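Local atomic coordinates of Nup188 (Myceliophthora thermophila, PDB entry 4KF8), a protein that probably serves as a scaffold nucleoporin of the nuclear pore complex, sharing structural and functional properties with nuclear transport receptors. Residues A[17-21]-A[32-37]; A[43-47]-A[112-116]. All coordinates share one frame. Residue numbers count along the deposited sequence, not the author numbering.

In the fold
Both contacts lie near the N-terminal end of this all-helical fragment, on the same side of the chain's centre, and both use helix 30-46. Contact 1 comes first along the chain and is complete before contact 2 opens: it pairs the end of helix 7-20 with the early turns of helix 30-46, forming an antiparallel helical hairpin. Contact 2 lies at the other end of helix 30-46, where its last turn meets the end of helix 98-113, which runs in the same direction. The contact centres are about 19 Å apart, with nearest atoms about 6 Å apart. Helix 30-46 thus links its hairpin partner, helix 7-20, to helix 98-113, consistent with the side-by-side stacking of helices in an alpha-solenoid.

Contact 1 of 2, residues A[17-21]-A[32-37]; sequences TINGV and YFRTLL
Two successive helices of the alpha-solenoid pack as an antiparallel hairpin. Segment 17-21 is the last turn of helix 7-20, leaving the helix at V21 (phi/psi -65/114), while 32-37 is helical throughout; I18 and L36 have the nearest CA atoms, 6.8 Å apart. T17 lies at the margin, its methyl CG2 4.4 Å from Y32 OH, whereas its OG1 bonds to the carbonyl of L13, satisfying its hydroxyl inside the helix. I18 fills the centre: with chi1 t and chi2 p, its long side chain brings CD1 within 3.6 Å of both L36 CB and L37 CD2. V21, its CB directed toward the second helix, closes the hairpin with two compact methyls: CG2 is 3.6 Å from L36 CD1, and CG1 is 3.7 Å from F33 CD1. No hydrogen bond crosses; L36, directed toward helix 7-20, offers CB to I18 and CD1 to V21. The broad F33 ring (chi1 t) serves I18 and V21 together and meets W25 edge-to-face; F33 CE1 sits 3.5 Å from I18 CD1.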
ATOM      1  N   THR A  17      26.486  -5.826  11.971  1.00 88.82           N
ATOM      2  CA  THR A  17      27.000  -4.463  11.996  1.00 82.73           C
ATOM      3  C   THR A  17      25.941  -3.458  12.450  1.00 83.14           C
ATOM      4  O   THR A  17      26.259  -2.467  13.109  1.00 86.32           O
ATOM      5  CB  THR A  17      27.536  -4.061  10.614  1.00 75.95           C
ATOM      6  OG1 THR A  17      28.441  -5.070  10.145  1.00 78.47           O
ATOM      7  CG2 THR A  17      28.261  -2.723  10.673  1.00 74.57           C
ATOM      8  N   ILE A  18      24.682  -3.715  12.105  1.00 77.50           N
ATOM      9  CA  ILE A  18      23.596  -2.816  12.492  1.00 77.35           C
ATOM     10  C   ILE A  18      23.367  -2.820  14.008  1.00 80.42           C
ATOM     11  O   ILE A  18      23.071  -1.783  14.604  1.00 77.67           O
ATOM     12  CB  ILE A  18      22.272  -3.120  11.727  1.00 81.78           C
ATOM     13  CG1 ILE A  18      21.346  -1.902  11.734  1.00 79.47           C
ATOM     14  CG2 ILE A  18      21.556  -4.339  12.286  1.00 86.20           C
ATOM     15  CD1 ILE A  18      21.692  -0.877  10.684  1.00 86.67           C
ATOM     16  N   ASN A  19      23.526  -3.984  14.630  1.00 82.05           N
ATOM     17  CA  ASN A  19      23.327  -4.107  16.067  1.00 99.75           C
ATOM     18  C   ASN A  19      24.463  -3.459  16.841  1.00106.94           C
ATOM     19  O   ASN A  19      24.294  -3.068  17.996  1.00120.10           O
ATOM     20  CB  ASN A  19      23.180  -5.575  16.472  1.00106.07           C
ATOM     21  CG  ASN A  19      21.735  -5.977  16.689  1.00107.00           C
ATOM     22  OD1 ASN A  19      21.203  -5.844  17.791  1.00106.54           O
ATOM     23  ND2 ASN A  19      21.089  -6.470  15.634  1.00103.16           N
ATOM     24  N   GLY A  20      25.617  -3.345  16.195  1.00 95.92           N
ATOM     25  CA  GLY A  20      26.787  -2.764  16.823  1.00101.17           C
ATOM     26  C   GLY A  20      26.665  -1.270  17.049  1.00104.23           C
ATOM     27  O   GLY A  20      27.329  -0.718  17.924  1.00111.54           O
ATOM     28  N   VAL A  21      25.820  -0.616  16.256  1.00 98.47           N
ATOM     29  CA  VAL A  21      25.625   0.826  16.374  1.00 90.24           C
ATOM     30  C   VAL A  21      25.003   1.180  17.719  1.00 89.84           C
ATOM     31  O   VAL A  21      23.865   0.815  18.004  1.00 89.17           O
ATOM     32  CB  VAL A  21      24.777   1.393  15.215  1.00 83.28           C
ATOM     33  CG1 VAL A  21      24.347   2.821  15.515  1.00 76.68           C
ATOM     34  CG2 VAL A  21      25.561   1.333  13.915  1.00 70.25           C
ATOM     35  N   TYR A  32      24.804   7.809   9.318  1.00 60.81           N
ATOM     36  CA  TYR A  32      25.512   6.555   9.081  1.00 59.93           C
ATOM     37  C   TYR A  32      24.554   5.371   9.223  1.00 69.35           C
ATOM     38  O   TYR A  32      24.635   4.396   8.469  1.00 63.74           O
ATOM     39  CB  TYR A  32      26.703   6.405  10.033  1.00 64.08           C
ATOM     40  CG  TYR A  32      27.410   5.073   9.916  1.00 61.88           C
ATOM     41  CD1 TYR A  32      27.915   4.637   8.698  1.00 59.57           C
ATOM     42  CD2 TYR A  32      27.578   4.256  11.023  1.00 70.59           C
ATOM     43  CE1 TYR A  32      28.559   3.420   8.588  1.00 80.08           C
ATOM     44  CE2 TYR A  32      28.220   3.041  10.923  1.00 64.19           C
ATOM     45  CZ  TYR A  32      28.708   2.627   9.706  1.00 91.61           C
ATOM     46  OH  TYR A  32      29.348   1.414   9.611  1.00 62.20           O
ATOM     47  N   PHE A  33      23.645   5.464  10.190  1.00 69.11           N
ATOM     48  CA  PHE A  33      22.620   4.443  10.365  1.00 66.68           C
ATOM     49  C   PHE A  33      21.720   4.398   9.132  1.00 58.29           C
ATOM     50  O   PHE A  33      21.354   3.323   8.669  1.00 59.56           O
ATOM     51  CB  PHE A  33      21.800   4.706  11.633  1.00 63.62           C
ATOM     52  CG  PHE A  33      21.094   3.489  12.168  1.00 65.89           C
ATOM     53  CD1 PHE A  33      21.808   2.474  12.782  1.00 66.08           C
ATOM     54  CD2 PHE A  33      19.715   3.367  12.075  1.00 64.06           C
ATOM     55  CE1 PHE A  33      21.162   1.354  13.281  1.00 67.26           C
ATOM     56  CE2 PHE A  33      19.065   2.248  12.573  1.00 65.12           C
ATOM     57  CZ  PHE A  33      19.790   1.243  13.175  1.00 66.77           C
ATOM     58  N   ARG A  34      21.401   5.574   8.595  1.00 72.67           N
ATOM     59  CA  ARG A  34      20.564   5.700   7.399  1.00 70.36           C
ATOM     60  C   ARG A  34      21.088   4.947   6.176  1.00 68.25           C
ATOM     61  O   ARG A  34      20.304   4.447   5.377  1.00 71.33           O
ATOM     62  CB  ARG A  34      20.368   7.172   7.028  1.00 61.66           C
ATOM     63  CG  ARG A  34      19.365   7.922   7.881  1.00 57.59           C
ATOM     64  CD  ARG A  34      19.346   9.396   7.520  1.00 64.49           C
ATOM     65  NE  ARG A  34      18.407  10.150   8.344  1.00 76.74           N
ATOM     66  CZ  ARG A  34      18.383  11.476   8.428  1.00 81.11           C
ATOM     67  NH1 ARG A  34      19.253  12.204   7.741  1.00 78.63           N
ATOM     68  NH2 ARG A  34      17.493  12.077   9.203  1.00 85.50           N
ATOM     69  N   THR A  35      22.406   4.877   6.018  1.00 53.02           N
ATOM     70  CA  THR A  35      22.981   4.198   4.857  1.00 54.48           C
ATOM     71  C   THR A  35      23.245   2.720   5.135  1.00 58.31           C
ATOM     72  O   THR A  35      23.305   1.910   4.211  1.00 56.30           O
ATOM     73  CB  THR A  35      24.265   4.886   4.341  1.00 53.95           C
ATOM     74  OG1 THR A  35      25.216   4.983   5.406  1.00 59.75           O
ATOM     75  CG2 THR A  35      23.949   6.279   3.822  1.00 50.64           C
ATOM     76  N   LEU A  36      23.403   2.375   6.408  1.00 56.26           N
ATOM     77  CA  LEU A  36      23.461   0.974   6.812  1.00 59.21           C
ATOM     78  C   LEU A  36      22.152   0.284   6.458  1.00 60.52           C
ATOM     79  O   LEU A  36      22.139  -0.834   5.941  1.00 61.84           O
ATOM     80  CB  LEU A  36      23.702   0.856   8.316  1.00 61.12           C
ATOM     81  CG  LEU A  36      25.115   1.109   8.836  1.00 66.96           C
ATOM     82  CD1 LEU A  36      25.158   0.864  10.331  1.00 67.62           C
ATOM     83  CD2 LEU A  36      26.102   0.215   8.115  1.00 67.53           C
ATOM     84  N   LEU A  37      21.049   0.969   6.747  1.00 53.83           N
ATOM     85  CA  LEU A  37      19.715   0.472   6.442  1.00 68.70           C
ATOM     86  C   LEU A  37      19.532   0.321   4.943  1.00 50.92           C
ATOM     87  O   LEU A  37      18.876  -0.607   4.475  1.00 50.55           O
ATOM     88  CB  LEU A  37      18.664   1.431   6.994  1.00 53.88           C
ATOM     89  CG  LEU A  37      18.704   1.646   8.504  1.00 56.56           C
ATOM     90  CD1 LEU A  37      17.570   2.543   8.951  1.00 57.30           C
ATOM     91  CD2 LEU A  37      18.661   0.318   9.228  1.00 58.20           C
TER

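Contact 2 of 2, residues A[43-47]-A[112-116]; sequences VLRGT and LSVPG
Segment 43-47 is helical as far as about G46, and T47 (phi/psi -81/61) breaks away from the helix. Segment 112-116 likewise begins in a weakly bonded final turn, then extends through V114 (-63/136) and P115 (-57/140) before turning at G116, whose positive phi of 103° suits a residue without a side chain. The CA atoms of T47 and V114 are the nearest pair, 6.4 Å apart, so the two helix exits lie side by side, with T47 directed toward the partner and V114 sideways. V114, buried and compact (chi1 t), sets CG2 3.2 Å from T47 OG1, their closest approach, and 4.4 Å from L44 CD2. P115, which has no amide hydrogen to donate, sets CD 3.6 Å from T47 O. At the exposed margin the long R45 side chain starts away from the partner but curls back (chi1 m, chi2 m), so that NH1 makes a weak 3.4 Å hydrogen bond to S113 OG; that hydroxyl is also bonded to the carbonyl of Q109. L44 packs further on I107, A110 and C111 of helix 98-113, while V43 rests on I7, L10 and L11, wedging the end of helix 30-46 between helices 7-20 and 98-113.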
ATOM      1  N   VAL A  43      20.955  -5.672   0.043  1.00 48.97           N
ATOM      2  CA  VAL A  43      21.242  -7.081   0.302  1.00 50.80           C
ATOM      3  C   VAL A  43      19.968  -7.923   0.326  1.00 75.82           C
ATOM      4  O   VAL A  43      19.907  -8.982  -0.295  1.00 52.43           O
ATOM      5  CB  VAL A  43      21.984  -7.273   1.641  1.00 52.62           C
ATOM      6  CG1 VAL A  43      22.221  -8.752   1.910  1.00 54.90           C
ATOM      7  CG2 VAL A  43      23.300  -6.513   1.638  1.00 52.09           C
ATOM      8  N   LEU A  44      18.957  -7.442   1.044  1.00 51.63           N
ATOM      9  CA  LEU A  44      17.677  -8.137   1.155  1.00 52.50           C
ATOM     10  C   LEU A  44      16.995  -8.333  -0.195  1.00 70.63           C
ATOM     11  O   LEU A  44      16.465  -9.406  -0.479  1.00 52.60           O
ATOM     12  CB  LEU A  44      16.746  -7.393   2.112  1.00 56.63           C
ATOM     13  CG  LEU A  44      17.008  -7.577   3.606  1.00 56.83           C
ATOM     14  CD1 LEU A  44      16.254  -6.541   4.411  1.00 54.62           C
ATOM     15  CD2 LEU A  44      16.619  -8.978   4.034  1.00 60.22           C
ATOM     16  N   ARG A  45      17.002  -7.293  -1.021  1.00 49.42           N
ATOM     17  CA  ARG A  45      16.496  -7.408  -2.381  1.00 48.58           C
ATOM     18  C   ARG A  45      17.395  -8.340  -3.178  1.00 49.24           C
ATOM     19  O   ARG A  45      16.945  -9.015  -4.099  1.00 49.66           O
ATOM     20  CB  ARG A  45      16.430  -6.037  -3.050  1.00 46.70           C
ATOM     21  CG  ARG A  45      15.303  -5.153  -2.558  1.00 72.49           C
ATOM     22  CD  ARG A  45      13.956  -5.751  -2.927  1.00 77.97           C
ATOM     23  NE  ARG A  45      12.836  -4.989  -2.383  1.00 79.30           N
ATOM     24  CZ  ARG A  45      11.605  -5.469  -2.256  1.00 76.36           C
ATOM     25  NH1 ARG A  45      11.340  -6.713  -2.628  1.00 80.43           N
ATOM     26  NH2 ARG A  45      10.639  -4.713  -1.751  1.00 71.48           N
ATOM     27  N   GLY A  46      18.670  -8.380  -2.810  1.00 49.57           N
ATOM     28  CA  GLY A  46      19.628  -9.234  -3.485  1.00 50.43           C
ATOM     29  C   GLY A  46      19.467 -10.692  -3.109  1.00 61.59           C
ATOM     30  O   GLY A  46      20.056 -11.572  -3.739  1.00 57.83           O
ATOM     31  N   THR A  47      18.667 -10.954  -2.078  1.00 77.01           N
ATOM     32  CA  THR A  47      18.413 -12.321  -1.637  1.00 83.45           C
ATOM     33  C   THR A  47      17.351 -12.998  -2.488  1.00 90.78           C
ATOM     34  O   THR A  47      16.294 -13.377  -1.989  1.00 90.04           O
ATOM     35  CB  THR A  47      17.960 -12.385  -0.168  1.00 74.38           C
ATOM     36  OG1 THR A  47      16.785 -11.587   0.004  1.00 72.19           O
ATOM     37  CG2 THR A  47      19.057 -11.880   0.758  1.00 77.81           C
ATOM     38  N   LEU A 112       9.830  -9.665   3.638  1.00 72.77           N
ATOM     39  CA  LEU A 112       8.679 -10.519   3.356  1.00 71.94           C
ATOM     40  C   LEU A 112       8.681 -11.077   1.934  1.00 67.24           C
ATOM     41  O   LEU A 112       7.847 -11.910   1.589  1.00 60.88           O
ATOM     42  CB  LEU A 112       7.373  -9.766   3.631  1.00 74.80           C
ATOM     43  CG  LEU A 112       7.228  -9.179   5.038  1.00 76.24           C
ATOM     44  CD1 LEU A 112       5.922  -8.416   5.181  1.00 60.26           C
ATOM     45  CD2 LEU A 112       7.343 -10.267   6.096  1.00 76.21           C
ATOM     46  N   SER A 113       9.623 -10.622   1.115  1.00 72.92           N
ATOM     47  CA  SER A 113       9.724 -11.084  -0.264  1.00 56.30           C
ATOM     48  C   SER A 113      10.709 -12.243  -0.388  1.00 57.84           C
ATOM     49  O   SER A 113      10.698 -12.976  -1.375  1.00 69.20           O
ATOM     50  CB  SER A 113      10.145  -9.936  -1.182  1.00 53.70           C
ATOM     51  OG  SER A 113       9.273  -8.829  -1.047  1.00 96.30           O
ATOM     52  N   VAL A 114      11.560 -12.398   0.620  1.00 58.86           N
ATOM     53  CA  VAL A 114      12.581 -13.439   0.631  1.00 72.05           C
ATOM     54  C   VAL A 114      11.937 -14.821   0.622  1.00 91.99           C
ATOM     55  O   VAL A 114      10.968 -15.056   1.342  1.00 99.71           O
ATOM     56  CB  VAL A 114      13.483 -13.301   1.877  1.00 66.27           C
ATOM     57  CG1 VAL A 114      14.493 -14.436   1.956  1.00 63.80           C
ATOM     58  CG2 VAL A 114      14.187 -11.958   1.875  1.00 59.07           C
ATOM     59  N   PRO A 115      12.462 -15.736  -0.210  1.00 91.31           N
ATOM     60  CA  PRO A 115      11.966 -17.118  -0.230  1.00 89.17           C
ATOM     61  C   PRO A 115      12.064 -17.767   1.149  1.00 84.77           C
ATOM     62  O   PRO A 115      13.052 -17.557   1.852  1.00 76.74           O
ATOM     63  CB  PRO A 115      12.923 -17.818  -1.196  1.00 94.04           C
ATOM     64  CG  PRO A 115      13.434 -16.729  -2.083  1.00 89.38           C
ATOM     65  CD  PRO A 115      13.507 -15.503  -1.225  1.00 81.03           C
ATOM     66  N   GLY A 116      11.052 -18.543   1.526  1.00 87.45           N
ATOM     67  CA  GLY A 116      11.056 -19.222   2.809  1.00 87.27           C
ATOM     68  C   GLY A 116      10.160 -18.545   3.825  1.00 87.41           C
ATOM     69  O   GLY A 116       9.695 -19.173   4.776  1.00 99.17           O
TER